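Local structure of glucoamylase (1LF6) at residues W341-D344 against L345-A349; Q398-P401 against I402-S405; N350-A354 against A355-D359; N300-M303 against I304-A307. The protein hydrolyses terminal alpha-1,4-linked glucose units one after another from the non-reducing ends of glucan chains, probably releasing them as beta-D-glucose. All coordinates share one frame; numbering follows the deposited sequence.

Interaction 1: residues W341-D344 against L345-A349; sequences WSRD and LYHVA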
ATOM      1  N   TRP A 341      10.765  -0.585   2.698  1.00 18.30           N
ATOM      2  CA  TRP A 341      11.642   0.584   2.674  1.00 17.92           C
ATOM      3  C   TRP A 341      11.814   1.056   4.108  1.00 18.36           C
ATOM      4  O   TRP A 341      10.839   1.237   4.840  1.00 19.37           O
ATOM      5  CB  TRP A 341      11.024   1.730   1.873  1.00 18.45           C
ATOM      6  CG  TRP A 341      11.247   1.686   0.391  1.00 17.43           C
ATOM      7  CD1 TRP A 341      12.255   2.296  -0.310  1.00 17.85           C
ATOM      8  CD2 TRP A 341      10.394   1.075  -0.583  1.00 18.83           C
ATOM      9  NE1 TRP A 341      12.070   2.112  -1.662  1.00 15.30           N
ATOM     10  CE2 TRP A 341      10.937   1.366  -1.859  1.00 17.17           C
ATOM     11  CE3 TRP A 341       9.216   0.312  -0.504  1.00 17.97           C
ATOM     12  CZ2 TRP A 341      10.343   0.922  -3.047  1.00 16.16           C
ATOM     13  CZ3 TRP A 341       8.625  -0.129  -1.686  1.00 17.62           C
ATOM     14  CH2 TRP A 341       9.192   0.179  -2.944  1.00 15.21           C
ATOM     15  N   SER A 342      13.062   1.253   4.500  1.00 17.96           N
ATOM     16  CA  SER A 342      13.382   1.727   5.828  1.00 17.85           C
ATOM     17  C   SER A 342      12.617   3.021   6.130  1.00 18.16           C
ATOM     18  O   SER A 342      12.106   3.211   7.244  1.00 17.06           O
ATOM     19  CB  SER A 342      14.889   1.967   5.920  1.00 20.10           C
ATOM     20  OG  SER A 342      15.233   2.687   7.084  1.00 26.09           O
ATOM     21  N   ARG A 343      12.536   3.900   5.132  1.00 14.18           N
ATOM     22  CA  ARG A 343      11.852   5.182   5.285  1.00 13.89           C
ATOM     23  C   ARG A 343      10.375   4.973   5.602  1.00 13.54           C
ATOM     24  O   ARG A 343       9.886   5.431   6.636  1.00 14.41           O
ATOM     25  CB  ARG A 343      12.022   6.026   4.005  1.00 12.81           C
ATOM     26  CG  ARG A 343      11.207   7.322   3.973  1.00 13.12           C
ATOM     27  CD  ARG A 343      11.464   8.123   2.693  1.00 15.57           C
ATOM     28  NE  ARG A 343      11.538   7.254   1.515  1.00 15.43           N
ATOM     29  CZ  ARG A 343      12.669   6.889   0.923  1.00 14.38           C
ATOM     30  NH1 ARG A 343      13.836   7.321   1.383  1.00 10.37           N
ATOM     31  NH2 ARG A 343      12.633   6.077  -0.120  1.00 15.44           N
ATOM     32  N   ASP A 344       9.668   4.272   4.726  1.00 13.57           N
ATOM     33  CA  ASP A 344       8.248   4.024   4.950  1.00 15.54           C
ATOM     34  C   ASP A 344       8.004   3.296   6.269  1.00 15.49           C
ATOM     35  O   ASP A 344       7.097   3.647   7.016  1.00 16.16           O
ATOM     36  CB  ASP A 344       7.656   3.222   3.783  1.00 15.48           C
ATOM     37  CG  ASP A 344       7.713   3.987   2.467  1.00 16.01           C
ATOM     38  OD1 ASP A 344       6.674   4.092   1.781  1.00 16.01           O
ATOM     39  OD2 ASP A 344       8.800   4.488   2.127  1.00 16.92           O
ATOM     40  N   LEU A 345       8.821   2.288   6.555  1.00 16.56           N
ATOM     41  CA  LEU A 345       8.683   1.514   7.786  1.00 17.04           C
ATOM     42  C   LEU A 345       8.824   2.429   9.005  1.00 16.63           C
ATOM     43  O   LEU A 345       8.072   2.320   9.975  1.00 15.72           O
ATOM     44  CB  LEU A 345       9.743   0.405   7.813  1.00 18.20           C
ATOM     45  CG  LEU A 345       9.694  -0.665   8.908  1.00 21.89           C
ATOM     46  CD1 LEU A 345       8.336  -1.357   8.902  1.00 23.21           C
ATOM     47  CD2 LEU A 345      10.805  -1.681   8.667  1.00 20.18           C
ATOM     48  N   TYR A 346       9.792   3.332   8.938  1.00 16.20           N
ATOM     49  CA  TYR A 346      10.055   4.299  10.002  1.00 14.43           C
ATOM     50  C   TYR A 346       8.803   5.115  10.299  1.00 14.18           C
ATOM     51  O   TYR A 346       8.400   5.268  11.455  1.00 12.34           O
ATOM     52  CB  TYR A 346      11.201   5.225   9.563  1.00 14.91           C
ATOM     53  CG  TYR A 346      11.382   6.492  10.377  1.00 16.07           C
ATOM     54  CD1 TYR A 346      11.873   6.453  11.685  1.00 17.27           C
ATOM     55  CD2 TYR A 346      11.080   7.740   9.827  1.00 14.84           C
ATOM     56  CE1 TYR A 346      12.062   7.627  12.424  1.00 15.88           C
ATOM     57  CE2 TYR A 346      11.264   8.916  10.555  1.00 16.26           C
ATOM     58  CZ  TYR A 346      11.756   8.853  11.852  1.00 18.09           C
ATOM     59  OH  TYR A 346      11.940  10.014  12.569  1.00 17.80           O
ATOM     60  N   HIS A 347       8.187   5.637   9.246  1.00 12.55           N
ATOM     61  CA  HIS A 347       6.987   6.445   9.393  1.00 11.64           C
ATOM     62  C   HIS A 347       5.821   5.616   9.918  1.00 12.36           C
ATOM     63  O   HIS A 347       5.061   6.070  10.776  1.00 11.31           O
ATOM     64  CB  HIS A 347       6.651   7.093   8.051  1.00 13.40           C
ATOM     65  CG  HIS A 347       7.656   8.120   7.622  1.00 14.46           C
ATOM     66  ND1 HIS A 347       7.933   9.245   8.373  1.00 12.30           N
ATOM     67  CD2 HIS A 347       8.467   8.183   6.539  1.00 12.17           C
ATOM     68  CE1 HIS A 347       8.868   9.956   7.769  1.00 11.87           C
ATOM     69  NE2 HIS A 347       9.209   9.334   6.652  1.00 11.87           N
ATOM     70  N   VAL A 348       5.689   4.396   9.410  1.00 11.81           N
ATOM     71  CA  VAL A 348       4.625   3.500   9.849  1.00 13.02           C
ATOM     72  C   VAL A 348       4.834   3.226  11.347  1.00 14.28           C
ATOM     73  O   VAL A 348       3.895   3.289  12.132  1.00 17.02           O
ATOM     74  CB  VAL A 348       4.654   2.174   9.035  1.00 14.26           C
ATOM     75  CG1 VAL A 348       3.750   1.115   9.699  1.00 12.69           C
ATOM     76  CG2 VAL A 348       4.174   2.442   7.604  1.00 10.30           C
ATOM     77  N   ALA A 349       6.073   2.950  11.736  1.00 14.25           N
ATOM     78  CA  ALA A 349       6.395   2.696  13.131  1.00 16.14           C
ATOM     79  C   ALA A 349       6.013   3.895  14.008  1.00 17.54           C
ATOM     80  O   ALA A 349       5.545   3.730  15.137  1.00 18.96           O
ATOM     81  CB  ALA A 349       7.870   2.398  13.272  1.00 10.69           C
TER
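R343 and H347, one helical turn apart, run side by side in the same direction, and CG of R343 lies 3.9 Å from CD2 of H347. The arginine's aliphatic shaft thus flanks the imidazole, whose CD2 also approaches R343 O obliquely, at 3.1 Å. A first torsion of -68° swings the H347 ring back beside its own backbone N and over this turn. Y346 CD2 sits above the centre of one imidazole face, and W654 stacks on the ring from helix 653-668. Were H347 exchanged for an alanine, W654 would be likely to lose its stacking partner and the shaft of R343 its flank. Beneath the side chains, the first two turns of helix 342-355 are held by main-chain bonds: W341, the N-cap residue, accepts from L345 N at its O (2.8 Å), and V348 N donates to D344 O (2.9 Å). Further out, R343 NH1 forms a salt bridge with D396 and a hydrogen bond with Q394, while W341 NE1 is hydrogen-bonded to E438, the probable proton donor. The indole N-H of W341 thus ties the helix start to E438, and would probably help position that acid.

Interaction 2: residues Q398-P401 against I402-S405; sequences QADP and IILS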
ATOM      1  N   GLN A 398      19.541   5.212   6.242  1.00 15.96           N
ATOM      2  CA  GLN A 398      20.527   4.671   7.172  1.00 17.21           C
ATOM      3  C   GLN A 398      20.270   5.293   8.541  1.00 17.50           C
ATOM      4  O   GLN A 398      20.529   4.684   9.585  1.00 18.23           O
ATOM      5  CB  GLN A 398      21.954   5.036   6.741  1.00 16.90           C
ATOM      6  CG  GLN A 398      22.283   4.759   5.283  1.00 18.20           C
ATOM      7  CD  GLN A 398      22.019   3.322   4.882  1.00 18.31           C
ATOM      8  OE1 GLN A 398      22.391   2.382   5.593  1.00 17.25           O
ATOM      9  NE2 GLN A 398      21.379   3.142   3.729  1.00 15.75           N
ATOM     10  N   ALA A 399      19.749   6.516   8.522  1.00 15.85           N
ATOM     11  CA  ALA A 399      19.481   7.279   9.737  1.00 14.63           C
ATOM     12  C   ALA A 399      18.190   6.958  10.481  1.00 15.53           C
ATOM     13  O   ALA A 399      18.183   6.885  11.714  1.00 14.05           O
ATOM     14  CB  ALA A 399      19.517   8.772   9.411  1.00 14.08           C
ATOM     15  N   ASP A 400      17.101   6.771   9.742  1.00 16.05           N
ATOM     16  CA  ASP A 400      15.806   6.510  10.358  1.00 16.19           C
ATOM     17  C   ASP A 400      15.764   5.377  11.371  1.00 15.80           C
ATOM     18  O   ASP A 400      15.163   5.517  12.428  1.00 15.90           O
ATOM     19  CB  ASP A 400      14.736   6.307   9.276  1.00 15.31           C
ATOM     20  CG  ASP A 400      14.425   7.601   8.530  1.00 16.50           C
ATOM     21  OD1 ASP A 400      14.711   8.681   9.092  1.00 13.80           O
ATOM     22  OD2 ASP A 400      13.891   7.542   7.405  1.00 17.96           O
ATOM     23  N   PRO A 401      16.388   4.234  11.059  1.00 16.52           N
ATOM     24  CA  PRO A 401      16.339   3.161  12.054  1.00 17.13           C
ATOM     25  C   PRO A 401      17.018   3.563  13.368  1.00 16.97           C
ATOM     26  O   PRO A 401      16.637   3.084  14.440  1.00 14.56           O
ATOM     27  CB  PRO A 401      17.020   1.989  11.342  1.00 16.99           C
ATOM     28  CG  PRO A 401      17.811   2.641  10.234  1.00 21.01           C
ATOM     29  CD  PRO A 401      16.929   3.750   9.779  1.00 16.07           C
ATOM     30  N   ILE A 402      18.010   4.449  13.287  1.00 15.94           N
ATOM     31  CA  ILE A 402      18.698   4.909  14.491  1.00 16.86           C
ATOM     32  C   ILE A 402      17.753   5.794  15.291  1.00 16.91           C
ATOM     33  O   ILE A 402      17.660   5.675  16.509  1.00 18.15           O
ATOM     34  CB  ILE A 402      19.956   5.757  14.177  1.00 15.96           C
ATOM     35  CG1 ILE A 402      20.967   4.950  13.364  1.00 15.83           C
ATOM     36  CG2 ILE A 402      20.579   6.235  15.490  1.00 14.27           C
ATOM     37  CD1 ILE A 402      22.173   5.770  12.913  1.00 15.54           C
ATOM     38  N   ILE A 403      17.061   6.689  14.591  1.00 16.18           N
ATOM     39  CA  ILE A 403      16.125   7.601  15.232  1.00 14.92           C
ATOM     40  C   ILE A 403      15.012   6.807  15.917  1.00 15.51           C
ATOM     41  O   ILE A 403      14.586   7.153  17.018  1.00 15.33           O
ATOM     42  CB  ILE A 403      15.518   8.587  14.201  1.00 16.05           C
ATOM     43  CG1 ILE A 403      16.648   9.388  13.535  1.00 15.38           C
ATOM     44  CG2 ILE A 403      14.535   9.539  14.884  1.00 13.43           C
ATOM     45  CD1 ILE A 403      16.188  10.286  12.409  1.00 15.61           C
ATOM     46  N   LEU A 404      14.557   5.736  15.268  1.00 13.64           N
ATOM     47  CA  LEU A 404      13.506   4.891  15.825  1.00 13.74           C
ATOM     48  C   LEU A 404      14.032   4.152  17.066  1.00 14.94           C
ATOM     49  O   LEU A 404      13.321   4.000  18.050  1.00 14.60           O
ATOM     50  CB  LEU A 404      13.030   3.876  14.777  1.00 12.07           C
ATOM     51  CG  LEU A 404      11.866   2.955  15.162  1.00 11.37           C
ATOM     52  CD1 LEU A 404      10.660   3.769  15.560  1.00 10.03           C
ATOM     53  CD2 LEU A 404      11.526   2.046  13.976  1.00 11.41           C
ATOM     54  N   SER A 405      15.278   3.690  17.009  1.00 15.85           N
ATOM     55  CA  SER A 405      15.876   2.995  18.137  1.00 18.21           C
ATOM     56  C   SER A 405      15.862   3.915  19.353  1.00 19.70           C
ATOM     57  O   SER A 405      15.628   3.482  20.483  1.00 19.56           O
ATOM     58  CB  SER A 405      17.315   2.586  17.814  1.00 17.58           C
ATOM     59  OG  SER A 405      17.339   1.548  16.853  1.00 19.71           O
TER
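A proline kink in helix 395-407, one of the helices of the (alpha/alpha) barrel, is where P401 meets S405. With no N-H to give, P401 breaks the regular bonding to the preceding turn, yet its carbonyl serves the following one twice over. S405 N donates to P401 O at 3.0 Å, and S405 OG reaches the same oxygen at 2.9 Å from the opposite face of the carbonyl plane. The hydroxyl can fold back this way because chi1 of -70° holds OG beside the backbone N of S405. Losing the S405 hydroxyl to an alanine would probably cost P401 O its second donor, leaving the main-chain N-H as its partner from this turn. One residue earlier along each partner, D400 O accepts from L404 N at 2.9 Å. A399 O takes two donors, I403 N at 3.1 Å and, weakly, I402 N. The flanks of the kinked turn are covered by neighbouring helices: P401 packs on S342 of helix 342-355 and on L421 of helix 414-428, while I402 packs on C457 of helix 445-464. D400 and I403 point the same way, side by side, with OD1 of D400 4.0 Å from CD1 of I403.

Interaction 3: residues N350-A354 against A355-D359; sequences NAFIA and AGDVD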
ATOM      1  N   ASN A 350       6.214   5.103  13.492  1.00 17.87           N
ATOM      2  CA  ASN A 350       5.868   6.292  14.250  1.00 18.76           C
ATOM      3  C   ASN A 350       4.362   6.379  14.487  1.00 18.47           C
ATOM      4  O   ASN A 350       3.919   6.865  15.535  1.00 17.92           O
ATOM      5  CB  ASN A 350       6.371   7.554  13.542  1.00 17.99           C
ATOM      6  CG  ASN A 350       7.867   7.723  13.675  1.00 21.30           C
ATOM      7  OD1 ASN A 350       8.453   7.347  14.694  1.00 21.13           O
ATOM      8  ND2 ASN A 350       8.495   8.299  12.656  1.00 17.24           N
ATOM      9  N   ALA A 351       3.576   5.909  13.521  1.00 15.78           N
ATOM     10  CA  ALA A 351       2.121   5.917  13.662  1.00 15.78           C
ATOM     11  C   ALA A 351       1.742   4.893  14.735  1.00 16.58           C
ATOM     12  O   ALA A 351       0.905   5.164  15.587  1.00 16.85           O
ATOM     13  CB  ALA A 351       1.458   5.560  12.336  1.00 14.52           C
ATOM     14  N   PHE A 352       2.362   3.715  14.692  1.00 16.76           N
ATOM     15  CA  PHE A 352       2.078   2.699  15.698  1.00 18.16           C
ATOM     16  C   PHE A 352       2.402   3.254  17.085  1.00 18.01           C
ATOM     17  O   PHE A 352       1.666   3.023  18.037  1.00 18.98           O
ATOM     18  CB  PHE A 352       2.909   1.428  15.446  1.00 15.67           C
ATOM     19  CG  PHE A 352       2.329   0.517  14.396  1.00 14.53           C
ATOM     20  CD1 PHE A 352       1.015   0.066  14.498  1.00 14.24           C
ATOM     21  CD2 PHE A 352       3.102   0.086  13.321  1.00 13.62           C
ATOM     22  CE1 PHE A 352       0.476  -0.806  13.545  1.00 13.98           C
ATOM     23  CE2 PHE A 352       2.575  -0.785  12.362  1.00 13.17           C
ATOM     24  CZ  PHE A 352       1.262  -1.230  12.475  1.00 14.56           C
ATOM     25  N   ILE A 353       3.506   3.985  17.193  1.00 19.11           N
ATOM     26  CA  ILE A 353       3.898   4.572  18.470  1.00 20.07           C
ATOM     27  C   ILE A 353       2.832   5.549  18.939  1.00 19.70           C
ATOM     28  O   ILE A 353       2.361   5.470  20.072  1.00 20.62           O
ATOM     29  CB  ILE A 353       5.239   5.326  18.369  1.00 20.52           C
ATOM     30  CG1 ILE A 353       6.370   4.343  18.049  1.00 21.84           C
ATOM     31  CG2 ILE A 353       5.530   6.055  19.679  1.00 22.01           C
ATOM     32  CD1 ILE A 353       6.548   3.265  19.088  1.00 26.37           C
ATOM     33  N   ALA A 354       2.452   6.465  18.054  1.00 19.01           N
ATOM     34  CA  ALA A 354       1.450   7.472  18.361  1.00 18.95           C
ATOM     35  C   ALA A 354       0.112   6.857  18.750  1.00 20.81           C
ATOM     36  O   ALA A 354      -0.646   7.437  19.536  1.00 21.58           O
ATOM     37  CB  ALA A 354       1.258   8.390  17.167  1.00 18.53           C
ATOM     38  N   ALA A 355      -0.180   5.690  18.184  1.00 20.92           N
ATOM     39  CA  ALA A 355      -1.432   4.987  18.444  1.00 22.65           C
ATOM     40  C   ALA A 355      -1.376   4.113  19.699  1.00 23.05           C
ATOM     41  O   ALA A 355      -2.409   3.655  20.182  1.00 24.25           O
ATOM     42  CB  ALA A 355      -1.804   4.135  17.231  1.00 21.23           C
ATOM     43  N   GLY A 356      -0.176   3.880  20.218  1.00 24.13           N
ATOM     44  CA  GLY A 356      -0.044   3.066  21.412  1.00 25.00           C
ATOM     45  C   GLY A 356       0.355   1.624  21.154  1.00 26.19           C
ATOM     46  O   GLY A 356       0.529   0.853  22.099  1.00 29.00           O
ATOM     47  N   ASP A 357       0.497   1.248  19.888  1.00 24.33           N
ATOM     48  CA  ASP A 357       0.898  -0.115  19.544  1.00 22.81           C
ATOM     49  C   ASP A 357       2.419  -0.156  19.434  1.00 21.71           C
ATOM     50  O   ASP A 357       2.990  -0.252  18.341  1.00 20.85           O
ATOM     51  CB  ASP A 357       0.257  -0.547  18.222  1.00 23.42           C
ATOM     52  CG  ASP A 357       0.607  -1.979  17.838  1.00 23.77           C
ATOM     53  OD1 ASP A 357       0.162  -2.419  16.758  1.00 21.32           O
ATOM     54  OD2 ASP A 357       1.321  -2.664  18.609  1.00 23.03           O
ATOM     55  N   VAL A 358       3.071  -0.076  20.587  1.00 21.28           N
ATOM     56  CA  VAL A 358       4.524  -0.090  20.659  1.00 21.46           C
ATOM     57  C   VAL A 358       5.123  -1.398  20.150  1.00 22.05           C
ATOM     58  O   VAL A 358       6.183  -1.392  19.527  1.00 22.91           O
ATOM     59  CB  VAL A 358       4.987   0.174  22.111  1.00 20.47           C
ATOM     60  CG1 VAL A 358       6.505   0.202  22.191  1.00 20.26           C
ATOM     61  CG2 VAL A 358       4.413   1.494  22.584  1.00 21.76           C
ATOM     62  N   ASP A 359       4.439  -2.512  20.403  1.00 21.83           N
ATOM     63  CA  ASP A 359       4.912  -3.830  19.963  1.00 21.50           C
ATOM     64  C   ASP A 359       5.162  -3.884  18.461  1.00 21.21           C
ATOM     65  O   ASP A 359       6.176  -4.418  18.006  1.00 19.20           O
ATOM     66  CB  ASP A 359       3.891  -4.912  20.327  1.00 25.31           C
ATOM     67  CG  ASP A 359       3.824  -5.183  21.825  1.00 27.54           C
ATOM     68  OD1 ASP A 359       2.872  -5.860  22.255  1.00 30.03           O
ATOM     69  OD2 ASP A 359       4.723  -4.731  22.562  1.00 29.05           O
TER
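F352 O draws two donors at the close of helix 342-355: D357 N at 2.8 Å and A355 N at 3.2 Å, both weak because the bonds are bent. A355 N is itself shared, its better bond running to A351 O at 2.9 Å. G356 N donates to I353 O at 3.0 Å, arriving from above the carbonyl plane and away from the lone pairs. Together the bonds back from G356 and D357 make a Schellman motif, and G356 supplies the positive phi, 99°, at which the chain leaves the helix. A beta carbon on that residue would press against the carbonyl oxygen of A355.

The chain then turns sharply at D357, the centre of an inverse gamma turn. With its carboxylate anti to the backbone N (chi1 -178°), D357 lies alongside F352, and its OD1 comes within 3.5 Å of F352 CD1. Ring and carboxylate planes stand 75° apart. OD1 is also hydrogen-bonded to S360 and to Y283, so polar groups hold the acid fixed beside the phenyl ring. F352 CB packs 3.3 Å from the main-chain oxygen D357 O. On the outer side the contact is slighter: I353 CD1 meets V358 CG1 at 4.4 Å, and both residues also touch L408.

D357 is the N-cap of helix 358-375, its side chain capping a backbone N of that helix's first turn. A Schellman C-cap running straight into an N-cap is a compact helix-to-helix corner, here joining two successive helices of the (alpha/alpha) barrel.

Interaction 4: residues N300-M303 against I304-A307; sequences NSMM and ILKA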
ATOM      1  N   ASN A 300      -9.342   3.210  10.811  1.00 15.88           N
ATOM      2  CA  ASN A 300      -9.184   2.600   9.492  1.00 16.40           C
ATOM      3  C   ASN A 300      -7.703   2.578   9.125  1.00 16.49           C
ATOM      4  O   ASN A 300      -7.174   1.544   8.707  1.00 16.71           O
ATOM      5  CB  ASN A 300      -9.975   3.381   8.428  1.00 14.54           C
ATOM      6  CG  ASN A 300     -10.047   2.646   7.091  1.00 16.75           C
ATOM      7  OD1 ASN A 300      -9.693   3.194   6.046  1.00 19.67           O
ATOM      8  ND2 ASN A 300     -10.512   1.406   7.121  1.00 13.86           N
ATOM      9  N   SER A 301      -7.033   3.717   9.293  1.00 15.65           N
ATOM     10  CA  SER A 301      -5.611   3.815   8.971  1.00 16.34           C
ATOM     11  C   SER A 301      -4.776   2.824   9.781  1.00 16.86           C
ATOM     12  O   SER A 301      -3.917   2.141   9.231  1.00 16.20           O
ATOM     13  CB  SER A 301      -5.099   5.239   9.231  1.00 14.91           C
ATOM     14  OG  SER A 301      -5.786   6.181   8.422  1.00 14.08           O
ATOM     15  N   MET A 302      -5.036   2.741  11.086  1.00 15.32           N
ATOM     16  CA  MET A 302      -4.266   1.836  11.930  1.00 15.90           C
ATOM     17  C   MET A 302      -4.452   0.356  11.589  1.00 16.06           C
ATOM     18  O   MET A 302      -3.512  -0.429  11.709  1.00 17.22           O
ATOM     19  CB  MET A 302      -4.578   2.088  13.409  1.00 16.46           C
ATOM     20  CG  MET A 302      -4.068   3.434  13.934  1.00 16.16           C
ATOM     21  SD  MET A 302      -2.348   3.770  13.496  1.00 18.68           S
ATOM     22  CE  MET A 302      -1.510   2.334  14.194  1.00 15.87           C
ATOM     23  N   MET A 303      -5.649  -0.031  11.162  1.00 16.53           N
ATOM     24  CA  MET A 303      -5.893  -1.424  10.802  1.00 16.98           C
ATOM     25  C   MET A 303      -5.167  -1.730   9.495  1.00 16.11           C
ATOM     26  O   MET A 303      -4.546  -2.790   9.343  1.00 15.04           O
ATOM     27  CB  MET A 303      -7.392  -1.687  10.633  1.00 17.12           C
ATOM     28  CG  MET A 303      -8.204  -1.414  11.891  1.00 21.91           C
ATOM     29  SD  MET A 303      -9.926  -1.945  11.790  1.00 23.28           S
ATOM     30  CE  MET A 303      -9.880  -3.289  12.830  1.00 27.65           C
ATOM     31  N   ILE A 304      -5.250  -0.796   8.554  1.00 15.49           N
ATOM     32  CA  ILE A 304      -4.589  -0.961   7.268  1.00 16.66           C
ATOM     33  C   ILE A 304      -3.094  -1.169   7.494  1.00 16.66           C
ATOM     34  O   ILE A 304      -2.492  -2.058   6.891  1.00 17.70           O
ATOM     35  CB  ILE A 304      -4.816   0.270   6.349  1.00 17.71           C
ATOM     36  CG1 ILE A 304      -6.267   0.299   5.876  1.00 17.11           C
ATOM     37  CG2 ILE A 304      -3.858   0.228   5.155  1.00 14.03           C
ATOM     38  CD1 ILE A 304      -6.605   1.500   5.021  1.00 19.39           C
ATOM     39  N   LEU A 305      -2.496  -0.367   8.372  1.00 18.33           N
ATOM     40  CA  LEU A 305      -1.069  -0.505   8.658  1.00 18.86           C
ATOM     41  C   LEU A 305      -0.828  -1.866   9.296  1.00 19.00           C
ATOM     42  O   LEU A 305       0.063  -2.612   8.895  1.00 18.74           O
ATOM     43  CB  LEU A 305      -0.597   0.608   9.605  1.00 18.01           C
ATOM     44  CG  LEU A 305      -0.697   2.037   9.060  1.00 21.03           C
ATOM     45  CD1 LEU A 305      -0.140   3.012  10.084  1.00 18.54           C
ATOM     46  CD2 LEU A 305       0.068   2.151   7.734  1.00 18.33           C
ATOM     47  N   LYS A 306      -1.647  -2.184  10.292  1.00 20.52           N
ATOM     48  CA  LYS A 306      -1.544  -3.451  10.996  1.00 20.25           C
ATOM     49  C   LYS A 306      -1.626  -4.613  10.007  1.00 19.02           C
ATOM     50  O   LYS A 306      -0.922  -5.608  10.142  1.00 17.98           O
ATOM     51  CB  LYS A 306      -2.677  -3.558  12.017  1.00 21.31           C
ATOM     52  CG  LYS A 306      -2.218  -3.940  13.400  1.00 24.64           C
ATOM     53  CD  LYS A 306      -1.669  -5.336  13.422  1.00 24.14           C
ATOM     54  CE  LYS A 306      -1.075  -5.682  14.779  1.00 19.22           C
ATOM     55  NZ  LYS A 306      -0.606  -7.084  14.740  1.00 17.98           N
ATOM     56  N   ALA A 307      -2.494  -4.470   9.012  1.00 19.28           N
ATOM     57  CA  ALA A 307      -2.693  -5.500   7.998  1.00 19.59           C
ATOM     58  C   ALA A 307      -1.630  -5.499   6.896  1.00 21.43           C
ATOM     59  O   ALA A 307      -1.701  -6.311   5.971  1.00 22.37           O
ATOM     60  CB  ALA A 307      -4.077  -5.340   7.374  1.00 18.01           C
TER
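I304 is folded tightly over N300: its CG1 lies 3.2 Å from N300 O. The chi1 of -71° puts CG1 beside the backbone N of I304 and therefore over the preceding turn. L305 repeats the arrangement one residue on, with CG 3.2 Å from S301 O and CD1 4.1 Å from the sulfur, SD, of M302. M302 is bent at both chi2 and chi3, so its thioether crosses the leucine at an angle before its end packs on F352 and A355 of helix 342-355. S301 OG is bound to L297 O and to H656 ND1, so this buried hydroxyl has partners both within its own helix and on helix 653-668.

Residues 300-306 form the last two turns of helix 296-306, a helix of the six-hairpin (alpha/alpha) barrel, with A307 just beyond. Its regular bonding runs right to the end: I304 N donates to N300 O (3.0 Å), L305 N to S301 O, K306 N to M302 O (2.9 Å) and A307 N to M303 O (2.7 Å).

Past L305 the packing within the helix thins. K306 is partly exposed. Only its root lies close to the previous turn, with CB 3.3 Å from M302 O, and from there the chain bends at chi2 and runs extended to NZ, leading away from 300-303. On its way it brushes W280 and Y283 of helix 269-284, and M303 reaches W280 too.

All four contacts are local, and all lie in the glycosyl hydrolase family 15 region. Along the chain the order is interaction 4, 1, 3, 2. Interactions 1 and 3 divide helix 342-355 between its start and its end, with centres 12 Å apart. Interaction 4 flanks that helix by way of helix 296-306, its centre 11 Å from that of interaction 3. Helix 395-407 brings interaction 2 to about 10 Å from interaction 1, centre to centre, where I403 packs on Y346. Interactions 2 and 4 do not touch, their nearest atoms about 12 Å apart. Helix 342-355 thus lies between them, carrying its start toward the probable catalytic glutamates.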